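Local coordinates for uncharacterized protein (Planctomyces limnophilus, PDB 4H7L), which is of unknown function but binds a copper ion in a cupin-type beta-barrel and probably belongs with the Pac13-like cupins, at residues Gln67-Leu73 with Lys92-Ile98. Residues are numbered along the deposited sequence; the frame is centred on the assembly and turned at random.
With CU (copper (II) ion), chain D.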
loop_
_atom_site.group_PDB
_atom_site.type_symbol
_atom_site.label_atom_id
_atom_site.label_comp_id
_atom_site.label_asym_id
_atom_site.label_seq_id
_atom_site.Cartn_x
_atom_site.Cartn_y
_atom_site.Cartn_z
ATOM N N GLN B 67 1.268 7.798 10.192
ATOM C CA GLN B 67 1.086 8.386 8.879
ATOM C C GLN B 67 0.420 7.344 7.999
ATOM O O GLN B 67 0.702 6.152 8.112
ATOM C CB GLN B 67 2.420 8.860 8.292
ATOM C CG GLN B 67 3.329 7.769 7.762
ATOM C CD GLN B 67 3.921 8.111 6.406
ATOM O OE1 GLN B 67 5.121 7.946 6.182
ATOM N NE2 GLN B 67 3.079 8.580 5.486
ATOM N N GLU B 68 -0.488 7.796 7.146
ATOM C CA GLU B 68 -1.248 6.896 6.296
ATOM C C GLU B 68 -0.989 7.206 4.828
ATOM O O GLU B 68 -0.720 8.347 4.465
ATOM C CB GLU B 68 -2.743 7.012 6.610
ATOM C CG GLU B 68 -3.110 6.597 8.029
ATOM C CD GLU B 68 -4.614 6.576 8.276
ATOM O OE1 GLU B 68 -5.102 5.573 8.842
ATOM O OE2 GLU B 68 -5.309 7.559 7.921
ATOM N N ILE B 69 -1.044 6.176 3.995
ATOM C CA ILE B 69 -0.984 6.365 2.556
ATOM C C ILE B 69 -2.147 5.639 1.910
ATOM O O ILE B 69 -2.186 4.410 1.892
ATOM C CB ILE B 69 0.323 5.835 1.947
ATOM C CG1 ILE B 69 1.526 6.556 2.553
ATOM C CG2 ILE B 69 0.303 6.017 0.432
ATOM C CD1 ILE B 69 2.855 6.041 2.040
ATOM N N TYR B 70 -3.097 6.404 1.388
ATOM C CA TYR B 70 -4.240 5.832 0.694
ATOM C C TYR B 70 -3.882 5.604 -0.767
ATOM O O TYR B 70 -3.249 6.447 -1.396
ATOM C CB TYR B 70 -5.446 6.773 0.765
ATOM C CG TYR B 70 -6.031 6.994 2.147
ATOM C CD1 TYR B 70 -5.468 6.418 3.276
ATOM C CD2 TYR B 70 -7.167 7.779 2.314
ATOM C CE1 TYR B 70 -6.015 6.626 4.533
ATOM C CE2 TYR B 70 -7.720 7.988 3.564
ATOM C CZ TYR B 70 -7.141 7.410 4.669
ATOM O OH TYR B 70 -7.692 7.617 5.915
ATOM N N VAL B 71 -4.275 4.458 -1.302
ATOM C CA VAL B 71 -4.188 4.221 -2.738
ATOM C C VAL B 71 -5.573 3.883 -3.269
ATOM O O VAL B 71 -6.114 2.819 -2.968
ATOM C CB VAL B 71 -3.241 3.056 -3.071
ATOM C CG1 VAL B 71 -3.158 2.861 -4.576
ATOM C CG2 VAL B 71 -1.862 3.301 -2.488
ATOM N N VAL B 72 -6.144 4.781 -4.066
ATOM C CA VAL B 72 -7.496 4.579 -4.586
ATOM C C VAL B 72 -7.539 3.490 -5.656
ATOM O O VAL B 72 -6.820 3.562 -6.650
ATOM C CB VAL B 72 -8.067 5.871 -5.189
ATOM C CG1 VAL B 72 -9.460 5.618 -5.748
ATOM C CG2 VAL B 72 -8.099 6.977 -4.147
ATOM N N LEU B 73 -8.390 2.489 -5.452
ATOM C CA LEU B 73 -8.559 1.415 -6.424
ATOM C C LEU B 73 -9.792 1.648 -7.297
ATOM O O LEU B 73 -9.778 1.371 -8.496
ATOM C CB LEU B 73 -8.651 0.060 -5.718
ATOM C CG LEU B 73 -7.418 -0.332 -4.896
ATOM C CD1 LEU B 73 -7.489 -1.794 -4.488
ATOM C CD2 LEU B 73 -6.129 -0.056 -5.656
ATOM N N LYS B 92 -8.439 6.892 -10.164
ATOM C CA LYS B 92 -7.875 5.556 -10.026
ATOM C C LYS B 92 -6.362 5.593 -9.828
ATOM O O LYS B 92 -5.641 6.275 -10.553
ATOM C CB LYS B 92 -8.221 4.698 -11.243
ATOM C CG LYS B 92 -9.618 4.104 -11.201
ATOM C CD LYS B 92 -9.804 3.069 -12.297
ATOM C CE LYS B 92 -11.096 2.290 -12.125
ATOM N NZ LYS B 92 -11.310 1.343 -13.254
ATOM N N LEU B 93 -5.897 4.845 -8.835
ATOM C CA LEU B 93 -4.471 4.726 -8.540
ATOM C C LEU B 93 -3.850 6.045 -8.095
ATOM O O LEU B 93 -2.639 6.245 -8.202
ATOM C CB LEU B 93 -3.716 4.158 -9.742
ATOM C CG LEU B 93 -4.104 2.726 -10.108
ATOM C CD1 LEU B 93 -3.334 2.265 -11.334
ATOM C CD2 LEU B 93 -3.863 1.782 -8.937
ATOM N N LEU B 94 -4.684 6.942 -7.588
ATOM C CA LEU B 94 -4.184 8.119 -6.902
ATOM C C LEU B 94 -3.598 7.672 -5.568
ATOM O O LEU B 94 -4.220 6.890 -4.847
ATOM C CB LEU B 94 -5.316 9.120 -6.669
ATOM C CG LEU B 94 -4.903 10.436 -6.012
ATOM C CD1 LEU B 94 -4.018 11.249 -6.950
ATOM C CD2 LEU B 94 -6.127 11.238 -5.591
ATOM N N ALA B 95 -2.402 8.156 -5.249
ATOM C CA ALA B 95 -1.767 7.853 -3.968
ATOM C C ALA B 95 -1.710 9.111 -3.116
ATOM O O ALA B 95 -1.195 10.140 -3.552
ATOM C CB ALA B 95 -0.373 7.306 -4.182
ATOM N N ILE B 96 -2.241 9.032 -1.901
ATOM C CA ILE B 96 -2.240 10.183 -1.015
ATOM C C ILE B 96 -1.486 9.880 0.267
ATOM O O ILE B 96 -1.808 8.939 0.986
ATOM C CB ILE B 96 -3.662 10.642 -0.664
ATOM C CG1 ILE B 96 -4.514 10.755 -1.927
ATOM C CG2 ILE B 96 -3.617 11.979 0.051
ATOM C CD1 ILE B 96 -5.338 9.531 -2.209
ATOM N N SER B 97 -0.477 10.694 0.538
ATOM C CA SER B 97 0.311 10.583 1.750
ATOM C C SER B 97 -0.246 11.533 2.793
ATOM O O SER B 97 -0.346 12.739 2.556
ATOM C CB SER B 97 1.770 10.929 1.455
ATOM O OG SER B 97 2.502 11.121 2.651
ATOM N N ILE B 98 -0.609 10.986 3.948
ATOM C CA ILE B 98 -1.225 11.766 5.010
ATOM C C ILE B 98 -0.393 11.680 6.281
ATOM O O ILE B 98 -0.557 10.755 7.073
ATOM C CB ILE B 98 -2.644 11.265 5.302
ATOM C CG1 ILE B 98 -3.460 11.241 4.007
ATOM C CG2 ILE B 98 -3.314 12.147 6.355
ATOM C CD1 ILE B 98 -4.822 10.590 4.146
HETATM CU CU CU D . -7.080 8.140 9.067
#
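Between residues 67-73 and 92-98 the apolar centre is a CH-pi contact: I98 CD1 lies over one face of the Y70 ring, 3.9 Å from the centroid and 9° off the ring normal. I96 CD1 continues this layer, 4.1 Å from Y70 CB and 4.2 Å from V72 CG2. I81 and L83 of strand 80-83 pack on Y70, I96 and I98 from the facing sheet, so the cluster belongs to the barrel interior. Around it the two antiparallel strands zip together: E68 with I98 and Y70 with I96 are hydrogen-bonded pairs, each with two N-H...O bonds (E68 N to I98 O 3.0 Å, I96 N to Y70 O 2.8 Å), while I69 opposite S97 and V71 opposite A95 are non-hydrogen-bonded pairs. V72 N still reaches L94 O at 3.0 Å, but V72 O turns to L93 N, 2.7 Å away, and the regular ladder ends here. Along its other edge, strand 94-98 continues the sheet into the second subunit, 94-97 pairing antiparallel to a strand of that chain, while I69 and S97 pack on its V47 and T45, and Q67 OE1 accepts a bond from S46 N of that subunit. The polar edge is inside, at E68. Its OE2 binds copper at 2.2 Å, alongside H61, H63 and H104, and accepts a hydrogen bond from Y70 OH (3.1 Å); OE1 bonds to N114. The chemistry thus implies that the tyrosine joins metal site to core: its ring packs against aliphatic carbon, while its hydroxyl bond is consistent with a part in orienting the copper-binding carboxylate.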